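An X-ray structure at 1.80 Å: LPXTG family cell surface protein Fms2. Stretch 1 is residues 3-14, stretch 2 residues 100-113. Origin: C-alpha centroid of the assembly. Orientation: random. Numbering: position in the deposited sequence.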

ATOM      1  N   ASN A   3      10.415  13.043  -8.796  1.00 25.63           N
ATOM      2  CA  ASN A   3      10.118  11.681  -8.341  1.00 26.28           C
ATOM      3  C   ASN A   3       8.621  11.420  -8.181  1.00 23.17           C
ATOM      4  O   ASN A   3       7.902  12.233  -7.606  1.00 23.15           O
ATOM      5  N   LEU A   4       8.163  10.271  -8.675  1.00 23.29           N
ATOM      6  CA  LEU A   4       6.809   9.790  -8.379  1.00 20.98           C
ATOM      7  C   LEU A   4       6.590   9.616  -6.878  1.00 21.18           C
ATOM      8  O   LEU A   4       7.436   9.049  -6.185  1.00 21.87           O
ATOM      9  N   SER A   5       5.456  10.107  -6.382  1.00 19.48           N
ATOM     10  CA  SER A   5       5.002   9.806  -5.024  1.00 19.26           C
ATOM     11  C   SER A   5       3.500   9.590  -5.014  1.00 19.03           C
ATOM     12  O   SER A   5       2.790   9.991  -5.945  1.00 17.88           O
ATOM     13  N   PHE A   6       3.013   8.961  -3.947  1.00 17.63           N
ATOM     14  CA  PHE A   6       1.583   8.703  -3.787  1.00 18.40           C
ATOM     15  C   PHE A   6       1.069   9.289  -2.482  1.00 18.18           C
ATOM     16  O   PHE A   6       1.749   9.231  -1.453  1.00 18.65           O
ATOM     17  N   THR A   7      -0.135   9.849  -2.518  1.00 17.81           N
ATOM     18  CA  THR A   7      -0.816  10.236  -1.289  1.00 18.51           C
ATOM     19  C   THR A   7      -1.971   9.263  -1.103  1.00 19.86           C
ATOM     20  O   THR A   7      -2.416   8.640  -2.067  1.00 18.77           O
ATOM     21  N   VAL A   8      -2.446   9.115   0.131  1.00 19.55           N
ATOM     22  CA  VAL A   8      -3.552   8.210   0.415  1.00 19.88           C
ATOM     23  C   VAL A   8      -4.489   8.875   1.391  1.00 20.47           C
ATOM     24  O   VAL A   8      -4.036   9.410   2.405  1.00 18.79           O
ATOM     25  N   LYS A   9      -5.785   8.855   1.087  1.00 20.37           N
ATOM     26  CA  LYS A   9      -6.789   9.218   2.079  1.00 21.17           C
ATOM     27  C   LYS A   9      -7.041   7.989   2.942  1.00 20.59           C
ATOM     28  O   LYS A   9      -7.744   7.065   2.534  1.00 19.61           O
ATOM     29  N   THR A  10      -6.453   7.971   4.132  1.00 19.85           N
ATOM     30  CA  THR A  10      -6.387   6.744   4.929  1.00 18.61           C
ATOM     31  C   THR A  10      -7.750   6.161   5.316  1.00 18.96           C
ATOM     32  O   THR A  10      -7.872   4.939   5.459  1.00 18.39           O
ATOM     33  N   ASP A  11      -8.772   7.004   5.490  1.00 21.42           N
ATOM     34  CA  ASP A  11     -10.088   6.458   5.875  1.00 20.91           C
ATOM     35  C   ASP A  11     -10.811   5.727   4.741  1.00 22.11           C
ATOM     36  O   ASP A  11     -11.813   5.030   4.974  1.00 22.93           O
ATOM     37  N   ARG A  12     -10.291   5.881   3.525  1.00 20.74           N
ATOM     38  CA  ARG A  12     -10.791   5.146   2.370  1.00 20.91           C
ATOM     39  C   ARG A  12     -10.103   3.800   2.167  1.00 18.27           C
ATOM     40  O   ARG A  12     -10.518   3.025   1.317  1.00 20.35           O
ATOM     41  N   ILE A  13      -9.069   3.518   2.954  1.00 17.43           N
ATOM     42  CA  ILE A  13      -8.468   2.176   2.954  1.00 17.10           C
ATOM     43  C   ILE A  13      -9.480   1.216   3.576  1.00 18.03           C
ATOM     44  O   ILE A  13     -10.080   1.531   4.610  1.00 17.30           O
ATOM     45  N   VAL A  14      -9.676   0.054   2.947  1.00 16.78           N
ATOM     46  CA  VAL A  14     -10.608  -0.940   3.477  1.00 16.59           C
ATOM     47  C   VAL A  14      -9.899  -2.231   3.880  1.00 17.53           C
ATOM     48  O   VAL A  14      -9.124  -2.777   3.102  1.00 17.86           O
HETATM   49  N   MSE A 100      11.778   3.324  -6.218  1.00 18.10           N
HETATM   50  CA  MSE A 100      10.849   3.093  -5.115  1.00 18.59           C
HETATM   51  C   MSE A 100      10.371   4.385  -4.499  1.00 19.22           C
HETATM   52  O   MSE A 100      11.060   5.400  -4.545  1.00 19.68           O
ATOM     53  N   THR A 101       9.181   4.340  -3.918  1.00 18.01           N
ATOM     54  CA  THR A 101       8.666   5.480  -3.188  1.00 19.28           C
ATOM     55  C   THR A 101       7.907   4.965  -1.977  1.00 17.19           C
ATOM     56  O   THR A 101       7.325   3.883  -2.021  1.00 17.70           O
ATOM     57  N   ILE A 102       7.954   5.723  -0.888  1.00 17.89           N
ATOM     58  CA  ILE A 102       7.312   5.316   0.349  1.00 18.24           C
ATOM     59  C   ILE A 102       6.240   6.324   0.722  1.00 18.60           C
ATOM     60  O   ILE A 102       6.517   7.519   0.834  1.00 16.01           O
ATOM     61  N   THR A 103       5.012   5.843   0.890  1.00 18.53           N
ATOM     62  CA  THR A 103       3.935   6.649   1.448  1.00 17.94           C
ATOM     63  C   THR A 103       3.830   6.261   2.912  1.00 18.07           C
ATOM     64  O   THR A 103       3.567   5.095   3.224  1.00 18.18           O
ATOM     65  N   GLU A 104       4.049   7.224   3.803  1.00 17.73           N
ATOM     66  CA  GLU A 104       4.187   6.944   5.227  1.00 18.28           C
ATOM     67  C   GLU A 104       2.885   7.116   5.993  1.00 18.93           C
ATOM     68  O   GLU A 104       2.021   7.896   5.592  1.00 17.97           O
ATOM     69  N   ASN A 105       2.773   6.373   7.091  1.00 17.96           N
ATOM     70  CA  ASN A 105       1.761   6.593   8.128  1.00 17.91           C
ATOM     71  C   ASN A 105       0.318   6.412   7.661  1.00 18.13           C
ATOM     72  O   ASN A 105      -0.469   7.373   7.632  1.00 17.78           O
ATOM     73  N   LEU A 106      -0.035   5.168   7.337  1.00 16.08           N
ATOM     74  CA  LEU A 106      -1.335   4.881   6.750  1.00 16.37           C
ATOM     75  C   LEU A 106      -2.461   4.806   7.787  1.00 16.94           C
ATOM     76  O   LEU A 106      -3.619   4.698   7.411  1.00 15.93           O
ATOM     77  N   LYS A 107      -2.103   4.880   9.070  1.00 16.31           N
ATOM     78  CA  LYS A 107      -3.070   5.085  10.163  1.00 18.26           C
ATOM     79  C   LYS A 107      -4.229   4.078  10.179  1.00 17.88           C
ATOM     80  O   LYS A 107      -5.387   4.444   9.947  1.00 19.13           O
ATOM     81  N   PRO A 108      -3.920   2.803  10.477  1.00 18.11           N
ATOM     82  CA  PRO A 108      -4.925   1.734  10.411  1.00 18.33           C
ATOM     83  C   PRO A 108      -6.145   1.959  11.326  1.00 18.66           C
ATOM     84  O   PRO A 108      -7.214   1.429  11.041  1.00 18.45           O
ATOM     85  N   SER A 109      -5.992   2.755  12.382  1.00 19.51           N
ATOM     86  CA  SER A 109      -7.127   3.153  13.218  1.00 21.44           C
ATOM     87  C   SER A 109      -8.223   3.858  12.406  1.00 21.29           C
ATOM     88  O   SER A 109      -9.397   3.830  12.784  1.00 21.14           O
ATOM     89  N   SER A 110      -7.840   4.494  11.299  1.00 17.91           N
ATOM     90  CA  SER A 110      -8.787   5.245  10.472  1.00 18.85           C
ATOM     91  C   SER A 110      -9.433   4.414   9.360  1.00 19.01           C
ATOM     92  O   SER A 110     -10.361   4.880   8.690  1.00 17.13           O
ATOM     93  N   TRP A 111      -8.955   3.186   9.173  1.00 18.41           N
ATOM     94  CA  TRP A 111      -9.420   2.352   8.061  1.00 18.94           C
ATOM     95  C   TRP A 111     -10.866   1.887   8.217  1.00 18.12           C
ATOM     96  O   TRP A 111     -11.340   1.660   9.323  1.00 20.52           O
ATOM     97  N   THR A 112     -11.554   1.761   7.088  1.00 17.96           N
ATOM     98  CA  THR A 112     -12.847   1.092   7.039  1.00 19.91           C
ATOM     99  C   THR A 112     -12.569  -0.396   7.189  1.00 18.71           C
ATOM    100  O   THR A 112     -11.680  -0.930   6.523  1.00 18.26           O
ATOM    101  N   VAL A 113     -13.302  -1.061   8.082  1.00 17.77           N
ATOM    102  CA  VAL A 113     -13.122  -2.495   8.311  1.00 19.14           C
ATOM    103  C   VAL A 113     -14.478  -3.170   8.127  1.00 20.67           C
ATOM    104  O   VAL A 113     -15.432  -2.870   8.854  1.00 19.74           O
TER

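How do the two stretches meet at the Phe6 end, where few backbone atoms touch? Threonines and water fill the gap. Thr103 points toward stretch 1, and its m rotamer lets OG1 donate to Phe6 O at 3.0 Å. Thr101, also pointing in, is t; this sets OG1 3.2 Å from Leu4 O and CG2 3.7 Å from Phe6 CD2, at the edge of the phenyl ring, which is m. One water accepts from Phe6 N at 2.8 Å, donates to Thr103 OG1 at 3.0 Å, and lies 2.8 Å from Thr101 OG1 in a further hydrogen bond.

What turns Thr10 into the polar centre of the middle? Its p rotamer directs OG1 to Ser110 OG, to which it donates at 2.8 Å. Ser110, also p, in turn donates from OG to Lys107 O at 2.6 Å, so the two hydroxyls form a relay ending on the backbone of stretch 2. Thr10 CB meanwhile rests 3.2 Å from Leu106 O.

Why does Ile13 fit so closely against Trp111? Ile13 points in with chi1 m and chi2 t, placing CG2 over the indole face, 3.5 Å from the centroid of the Trp111 five-membered ring, while CD1 reaches 3.9 Å from Leu106 CG. The indole is held by its own stretch: with chi1 m and chi2 near -2°, Trp111 NE1 donates to Leu106 O at 2.8 Å.

What joins the last residues? Val14 and Thr112 form a parallel bridge, with Thr112 N donating to Ile13 O at 2.9 Å. Their side chains share one face of the sheet, where Val14, t, brings CG2 4.0 Å from Thr112 CB. The m rotamer of Thr112 takes OG1 to Asp11 O, to which it donates at 2.9 Å, while the side-chain end of Asp11 leads away.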

ATOM      1  CB  ASN A   3      10.785  11.393  -6.987  1.00 27.13           C
ATOM      2  CG  ASN A   3      12.295  11.300  -7.069  1.00 29.78           C
ATOM      3  OD1 ASN A   3      12.864  11.020  -8.127  1.00 31.26           O
ATOM      4  ND2 ASN A   3      12.957  11.519  -5.934  1.00 31.81           N
ATOM      5  CB  LEU A   4       6.581   8.443  -9.065  1.00 20.79           C
ATOM      6  CG  LEU A   4       5.301   7.677  -8.723  1.00 18.50           C
ATOM      7  CD1 LEU A   4       4.103   8.357  -9.342  1.00 20.55           C
ATOM      8  CD2 LEU A   4       5.412   6.222  -9.214  1.00 20.10           C
ATOM      9  CB  SER A   5       5.372  10.917  -4.044  1.00 20.26           C
ATOM     10  OG  SER A   5       4.808  12.142  -4.450  1.00 22.47           O
ATOM     11  CB  PHE A   6       1.299   7.188  -3.782  1.00 15.96           C
ATOM     12  CG  PHE A   6       1.675   6.487  -5.057  1.00 17.21           C
ATOM     13  CD1 PHE A   6       0.790   6.440  -6.140  1.00 16.37           C
ATOM     14  CD2 PHE A   6       2.913   5.862  -5.177  1.00 16.17           C
ATOM     15  CE1 PHE A   6       1.149   5.776  -7.328  1.00 17.54           C
ATOM     16  CE2 PHE A   6       3.278   5.219  -6.354  1.00 17.50           C
ATOM     17  CZ  PHE A   6       2.393   5.183  -7.439  1.00 16.85           C
ATOM     18  CB  THR A   7      -1.323  11.690  -1.372  1.00 20.77           C
ATOM     19  OG1 THR A   7      -1.968  12.068  -0.147  1.00 25.93           O
ATOM     20  CG2 THR A   7      -2.307  11.811  -2.474  1.00 19.27           C
ATOM     21  CB  VAL A   8      -3.061   6.886   1.052  1.00 18.40           C
ATOM     22  CG1 VAL A   8      -4.246   5.982   1.425  1.00 19.20           C
ATOM     23  CG2 VAL A   8      -2.143   6.164   0.116  1.00 19.52           C
ATOM     24  CB  LYS A   9      -8.092   9.658   1.413  1.00 25.87           C
ATOM     25  CG  LYS A   9      -8.053  11.058   0.819  1.00 29.70           C
ATOM     26  CD  LYS A   9      -9.435  11.440   0.289  1.00 32.99           C
ATOM     27  CE  LYS A   9      -9.398  12.753  -0.482  1.00 32.08           C
ATOM     28  NZ  LYS A   9     -10.563  12.885  -1.410  1.00 33.54           N
ATOM     29  CB  THR A  10      -5.501   6.920   6.180  1.00 18.75           C
ATOM     30  OG1 THR A  10      -6.079   7.895   7.058  1.00 19.92           O
ATOM     31  CG2 THR A  10      -4.100   7.374   5.786  1.00 20.30           C
ATOM     32  CB  ASP A  11     -11.016   7.479   6.580  1.00 24.14           C
ATOM     33  CG  ASP A  11     -11.075   8.834   5.889  1.00 26.94           C
ATOM     34  OD1 ASP A  11     -10.544   9.005   4.773  1.00 26.17           O
ATOM     35  OD2 ASP A  11     -11.684   9.749   6.492  1.00 32.96           O
ATOM     36  CB  ARG A  12     -10.682   5.992   1.106  1.00 22.93           C
ATOM     37  CG  ARG A  12     -11.693   7.136   1.063  1.00 26.98           C
ATOM     38  CD  ARG A  12     -11.280   8.158   0.021  1.00 30.48           C
ATOM     39  NE  ARG A  12     -12.427   8.736  -0.675  1.00 34.53           N
ATOM     40  CZ  ARG A  12     -12.330   9.584  -1.697  1.00 34.75           C
ATOM     41  NH1 ARG A  12     -11.135   9.947  -2.143  1.00 36.05           N
ATOM     42  NH2 ARG A  12     -13.423  10.066  -2.279  1.00 35.79           N
ATOM     43  CB  ILE A  13      -7.143   2.142   3.746  1.00 15.35           C
ATOM     44  CG1 ILE A  13      -6.063   2.946   2.998  1.00 15.83           C
ATOM     45  CG2 ILE A  13      -6.677   0.689   3.994  1.00 16.23           C
ATOM     46  CD1 ILE A  13      -4.776   3.171   3.793  1.00 15.65           C
ATOM     47  CB  VAL A  14     -11.726  -1.267   2.464  1.00 18.54           C
ATOM     48  CG1 VAL A  14     -12.662  -2.358   3.025  1.00 17.16           C
ATOM     49  CG2 VAL A  14     -12.522  -0.011   2.115  1.00 20.39           C
HETATM   50  CB  MSE A 100      11.484   2.209  -4.046  1.00 19.48           C
HETATM   51  CG  MSE A 100      12.755   2.752  -3.437  1.00 22.63           C
HETATM   52 SE   MSE A 100      13.218   1.533  -1.986  1.00 43.47          SE
HETATM   53  CE  MSE A 100      12.208   2.469  -0.615  1.00 23.69           C
ATOM     54  CB  THR A 101       7.786   6.384  -4.080  1.00 20.33           C
ATOM     55  OG1 THR A 101       7.421   7.567  -3.361  1.00 20.17           O
ATOM     56  CG2 THR A 101       6.534   5.657  -4.543  1.00 18.35           C
ATOM     57  CB  ILE A 102       8.324   5.206   1.505  1.00 17.97           C
ATOM     58  CG1 ILE A 102       9.407   4.183   1.176  1.00 21.33           C
ATOM     59  CG2 ILE A 102       7.615   4.800   2.799  1.00 18.19           C
ATOM     60  CD1 ILE A 102      10.555   4.170   2.178  1.00 21.83           C
ATOM     61  CB  THR A 103       2.604   6.351   0.752  1.00 19.65           C
ATOM     62  OG1 THR A 103       2.747   6.562  -0.656  1.00 19.97           O
ATOM     63  CG2 THR A 103       1.484   7.227   1.293  1.00 19.88           C
ATOM     64  CB  GLU A 104       5.243   7.855   5.855  1.00 20.11           C
ATOM     65  CG  GLU A 104       6.677   7.583   5.389  1.00 20.66           C
ATOM     66  CD  GLU A 104       7.673   8.532   6.037  1.00 27.92           C
ATOM     67  OE1 GLU A 104       8.133   8.244   7.163  1.00 27.83           O
ATOM     68  OE2 GLU A 104       7.986   9.577   5.427  1.00 30.31           O
ATOM     69  CB  ASN A 105       1.959   7.963   8.798  1.00 20.02           C
ATOM     70  CG  ASN A 105       1.276   8.052  10.150  1.00 20.71           C
ATOM     71  OD1 ASN A 105       1.156   7.053  10.865  1.00 19.85           O
ATOM     72  ND2 ASN A 105       0.817   9.250  10.508  1.00 22.18           N
ATOM     73  CB  LEU A 106      -1.295   3.614   5.887  1.00 16.55           C
ATOM     74  CG  LEU A 106      -0.947   3.874   4.419  1.00 18.27           C
ATOM     75  CD1 LEU A 106       0.248   4.769   4.261  1.00 19.22           C
ATOM     76  CD2 LEU A 106      -0.715   2.567   3.693  1.00 18.57           C
ATOM     77  CB  LYS A 107      -3.620   6.517  10.124  1.00 19.65           C
ATOM     78  CG  LYS A 107      -2.537   7.590  10.142  1.00 20.49           C
ATOM     79  CD  LYS A 107      -3.161   8.959  10.295  1.00 23.89           C
ATOM     80  CE  LYS A 107      -2.427  10.002   9.480  1.00 28.92           C
ATOM     81  NZ  LYS A 107      -3.095  11.330   9.657  1.00 30.94           N
ATOM     82  CB  PRO A 108      -4.136   0.472  10.811  1.00 17.79           C
ATOM     83  CG  PRO A 108      -2.933   0.964  11.537  1.00 18.93           C
ATOM     84  CD  PRO A 108      -2.604   2.312  10.923  1.00 18.72           C
ATOM     85  CB  SER A 109      -6.666   4.077  14.348  1.00 22.22           C
ATOM     86  OG  SER A 109      -6.393   5.384  13.850  1.00 25.75           O
ATOM     87  CB  SER A 110      -8.124   6.480   9.860  1.00 19.38           C
ATOM     88  OG  SER A 110      -7.148   6.102   8.889  1.00 18.13           O
ATOM     89  CB  TRP A 111      -8.544   1.103   7.926  1.00 16.35           C
ATOM     90  CG  TRP A 111      -7.121   1.364   7.580  1.00 17.58           C
ATOM     91  CD1 TRP A 111      -6.534   2.570   7.339  1.00 17.70           C
ATOM     92  CD2 TRP A 111      -6.103   0.379   7.413  1.00 16.06           C
ATOM     93  NE1 TRP A 111      -5.196   2.393   7.055  1.00 16.41           N
ATOM     94  CE2 TRP A 111      -4.910   1.051   7.087  1.00 17.25           C
ATOM     95  CE3 TRP A 111      -6.076  -1.011   7.534  1.00 16.18           C
ATOM     96  CZ2 TRP A 111      -3.712   0.385   6.867  1.00 15.98           C
ATOM     97  CZ3 TRP A 111      -4.886  -1.676   7.306  1.00 16.79           C
ATOM     98  CH2 TRP A 111      -3.724  -0.981   6.982  1.00 16.94           C
ATOM     99  CB  THR A 112     -13.559   1.371   5.698  1.00 19.83           C
ATOM    100  OG1 THR A 112     -13.619   2.792   5.478  1.00 23.47           O
ATOM    101  CG2 THR A 112     -14.979   0.825   5.710  1.00 20.10           C
ATOM    102  CB  VAL A 113     -12.579  -2.796   9.730  1.00 19.54           C
ATOM    103  CG1 VAL A 113     -12.389  -4.288   9.930  1.00 19.98           C
ATOM    104  CG2 VAL A 113     -11.270  -2.072   9.977  1.00 17.79           C
TER
HETATM  105  O   HOH W   1       9.887   7.973  -6.519  1.00 25.14           O
HETATM  106  O   HOH W   2       8.884   9.616  -3.474  1.00 26.23           O
HETATM  107  O   HOH W   3       4.934   7.927  -2.150  1.00 19.55           O
HETATM  108  O   HOH W   4       4.648  10.154  -0.483  1.00 24.44           O